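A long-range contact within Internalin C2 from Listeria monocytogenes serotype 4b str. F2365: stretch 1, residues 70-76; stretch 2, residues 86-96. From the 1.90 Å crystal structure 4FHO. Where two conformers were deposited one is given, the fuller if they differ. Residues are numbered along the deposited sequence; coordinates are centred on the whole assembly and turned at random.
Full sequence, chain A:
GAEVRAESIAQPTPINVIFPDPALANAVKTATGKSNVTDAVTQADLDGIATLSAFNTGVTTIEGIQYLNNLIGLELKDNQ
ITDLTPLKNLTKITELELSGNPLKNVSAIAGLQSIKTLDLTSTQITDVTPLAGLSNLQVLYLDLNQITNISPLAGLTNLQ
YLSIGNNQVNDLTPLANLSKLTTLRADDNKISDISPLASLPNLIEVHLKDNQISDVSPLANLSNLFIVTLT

Stretch 1 70-76: NLIGLEL
Stretch 2 (86-96) PLKNLTKITEL

The two stretches run side by side in parallel, joined by bridges between Gly73 and Glu95 (CA–CA 4.6 Å) and between Leu74 and Leu96 (5.0 Å). Extended torsions, phi/psi -126/131 at Gly73, -129/116 at Leu74 and -128/115 at Glu95, support the pairing. Ile72 O accepts from Thr94 N (2.8 Å) and Glu95 N (3.1 Å), at N-H...O angles of 156° and 158°; Thr94 OG1, with chi1 p, adds a weak bond to Ile72 O at 3.5 Å. Leu74 N then donates to Glu95 O (2.9 Å, 161°). Just before the strands, Leu71 O lies 3.1 Å from Ile93 N, but the angle is too poor for a hydrogen bond. A water instead donates to Leu71 O and accepts from Lys92 N, 2.9 Å from each.

On the face bearing Leu74 and Leu96, both leucines are tp (chi1 -170° and -177°; chi2 54° in each). Leu74 CD2 reaches Leu87 CD2 (3.5 Å) and Leu96 CD1 (3.9 Å), while Leu74 CB meets Ile93 CD1 at 3.9 Å, Ile93 being tt. Leu87 and Leu90 are both mt and flank a type I turn closed by Leu90 N to Leu87 O (3.1 Å). Leu71, again tp, extends this apolar layer: its CD2 is 4.1 Å from Leu90 CD1.

At the solvent-facing margin, Lys92 is extended (mttt), carrying NZ to Asn70 OD1 for a 2.7 Å hydrogen bond; Asn70 has chi1 m and chi2 -39°. Glu95 points to the opposite face from Leu74, where Gly73 has no side chain: an ideal CB there would lie a tight 3.2 Å from Glu95 OE1. With chi1 t, chi2 -116° and chi3 -85°, Glu95 brings OE1 within 3.3 Å of Glu75 OE2, a close approach of like charges without a hydrogen bond. Glu75 is mt with chi3 -23°.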

# COMPACT_ATOMS: atom_id res chain seq x y z
N ASN A 70 -0.34 -18.54 2.53
CA ASN A 70 -1.70 -18.19 2.11
C ASN A 70 -2.22 -16.87 2.72
O ASN A 70 -3.43 -16.64 2.70
CB ASN A 70 -2.66 -19.36 2.42
CG ASN A 70 -2.21 -20.66 1.76
OD1 ASN A 70 -1.75 -20.65 0.63
ND2 ASN A 70 -2.33 -21.77 2.49
N LEU A 71 -1.31 -16.02 3.22
CA LEU A 71 -1.66 -14.70 3.77
C LEU A 71 -2.29 -13.85 2.65
O LEU A 71 -1.74 -13.79 1.54
CB LEU A 71 -0.44 -13.99 4.35
CG LEU A 71 -0.68 -12.73 5.20
CD1 LEU A 71 -1.42 -13.06 6.48
CD2 LEU A 71 0.66 -12.08 5.50
N ILE A 72 -3.44 -13.27 2.95
CA ILE A 72 -4.25 -12.44 2.05
C ILE A 72 -4.21 -10.96 2.46
O ILE A 72 -4.08 -10.09 1.60
CB ILE A 72 -5.71 -12.96 2.00
CG1 ILE A 72 -5.78 -14.28 1.22
CG2 ILE A 72 -6.67 -11.97 1.34
CD1 ILE A 72 -7.11 -15.01 1.35
N GLY A 73 -4.34 -10.68 3.76
CA GLY A 73 -4.35 -9.31 4.31
C GLY A 73 -3.31 -9.14 5.40
O GLY A 73 -3.22 -9.97 6.30
N LEU A 74 -2.52 -8.07 5.31
CA LEU A 74 -1.51 -7.75 6.32
C LEU A 74 -1.68 -6.29 6.74
O LEU A 74 -1.54 -5.38 5.93
CB LEU A 74 -0.10 -8.03 5.76
CG LEU A 74 1.08 -7.98 6.74
CD1 LEU A 74 0.89 -8.89 7.97
CD2 LEU A 74 2.35 -8.34 6.00
N GLU A 75 -2.02 -6.09 8.02
CA GLU A 75 -2.33 -4.79 8.58
C GLU A 75 -1.23 -4.49 9.60
O GLU A 75 -1.24 -5.05 10.72
CB GLU A 75 -3.73 -4.81 9.21
CG GLU A 75 -4.84 -5.11 8.21
CD GLU A 75 -6.24 -5.19 8.83
OE1 GLU A 75 -6.37 -5.44 10.06
OE2 GLU A 75 -7.21 -5.00 8.07
N LEU A 76 -0.30 -3.62 9.22
CA LEU A 76 0.88 -3.30 10.02
C LEU A 76 1.08 -1.80 10.18
O LEU A 76 2.22 -1.34 10.41
CB LEU A 76 2.11 -3.97 9.42
CG LEU A 76 2.15 -5.51 9.47
CD1 LEU A 76 3.34 -6.07 8.69
CD2 LEU A 76 2.17 -6.05 10.89
N PRO A 86 11.12 -10.15 4.16
CA PRO A 86 10.30 -11.35 4.44
C PRO A 86 8.98 -11.50 3.65
O PRO A 86 8.48 -12.62 3.55
CB PRO A 86 10.01 -11.20 5.93
CG PRO A 86 11.20 -10.50 6.46
CD PRO A 86 11.48 -9.46 5.41
N LEU A 87 8.45 -10.39 3.12
CA LEU A 87 7.29 -10.41 2.20
C LEU A 87 7.54 -10.88 0.76
O LEU A 87 6.57 -11.20 0.08
CB LEU A 87 6.65 -9.00 2.08
CG LEU A 87 6.07 -8.33 3.31
CD1 LEU A 87 5.53 -6.95 2.98
CD2 LEU A 87 4.97 -9.21 3.86
N LYS A 88 8.81 -10.91 0.31
CA LYS A 88 9.19 -10.99 -1.14
C LYS A 88 8.47 -12.01 -1.97
O LYS A 88 8.17 -11.76 -3.13
CB LYS A 88 10.66 -11.41 -1.30
CG LYS A 88 11.74 -10.35 -1.26
CD LYS A 88 13.09 -10.94 -1.68
CE LYS A 88 13.53 -12.15 -0.86
NZ LYS A 88 14.99 -12.23 -0.61
N ASN A 89 8.35 -13.21 -1.41
CA ASN A 89 7.86 -14.39 -2.14
C ASN A 89 6.41 -14.75 -1.83
O ASN A 89 5.92 -15.78 -2.30
CB ASN A 89 8.78 -15.59 -1.89
CG ASN A 89 10.21 -15.35 -2.34
OD1 ASN A 89 10.47 -14.63 -3.31
ND2 ASN A 89 11.16 -15.96 -1.64
N LEU A 90 5.72 -13.92 -1.05
CA LEU A 90 4.29 -14.09 -0.82
C LEU A 90 3.54 -13.87 -2.13
O LEU A 90 3.76 -12.85 -2.80
CB LEU A 90 3.76 -13.12 0.25
CG LEU A 90 4.31 -13.25 1.69
CD1 LEU A 90 3.61 -12.29 2.63
CD2 LEU A 90 4.19 -14.67 2.22
N THR A 91 2.68 -14.82 -2.48
CA THR A 91 2.00 -14.85 -3.78
C THR A 91 0.48 -14.60 -3.74
O THR A 91 -0.10 -14.38 -4.80
CB THR A 91 2.26 -16.21 -4.47
OG1 THR A 91 1.74 -17.27 -3.65
CG2 THR A 91 3.77 -16.42 -4.70
N LYS A 92 -0.14 -14.60 -2.55
CA LYS A 92 -1.60 -14.41 -2.38
C LYS A 92 -2.03 -13.15 -1.58
O LYS A 92 -3.23 -12.96 -1.38
CB LYS A 92 -2.20 -15.67 -1.73
CG LYS A 92 -2.06 -16.90 -2.61
CD LYS A 92 -2.71 -18.12 -2.00
CE LYS A 92 -2.33 -19.38 -2.76
NZ LYS A 92 -2.60 -20.57 -1.91
N ILE A 93 -1.07 -12.32 -1.15
CA ILE A 93 -1.38 -11.06 -0.43
C ILE A 93 -2.10 -10.10 -1.39
O ILE A 93 -1.61 -9.86 -2.49
CB ILE A 93 -0.11 -10.44 0.24
CG1 ILE A 93 -0.47 -9.19 1.06
CG2 ILE A 93 0.95 -10.07 -0.77
CD1 ILE A 93 0.61 -8.78 2.04
N THR A 94 -3.31 -9.67 -1.01
CA THR A 94 -4.10 -8.66 -1.78
C THR A 94 -4.23 -7.29 -1.08
O THR A 94 -4.53 -6.30 -1.74
CB THR A 94 -5.51 -9.17 -2.14
OG1 THR A 94 -6.29 -9.38 -0.97
CG2 THR A 94 -5.44 -10.47 -2.94
N GLU A 95 -4.06 -7.27 0.25
CA GLU A 95 -4.20 -6.08 1.08
C GLU A 95 -2.94 -5.95 1.92
O GLU A 95 -2.65 -6.83 2.74
CB GLU A 95 -5.45 -6.21 1.96
CG GLU A 95 -5.68 -5.05 2.92
CD GLU A 95 -5.60 -5.44 4.40
OE1 GLU A 95 -6.62 -5.89 4.97
OE2 GLU A 95 -4.51 -5.25 4.99
N LEU A 96 -2.18 -4.88 1.69
CA LEU A 96 -0.96 -4.59 2.46
C LEU A 96 -1.02 -3.16 3.02
O LEU A 96 -1.03 -2.21 2.25
CB LEU A 96 0.27 -4.79 1.57
CG LEU A 96 1.65 -4.62 2.19
CD1 LEU A 96 1.87 -5.49 3.43
CD2 LEU A 96 2.67 -4.92 1.10
O HOH W 1 0.58 -14.82 0.23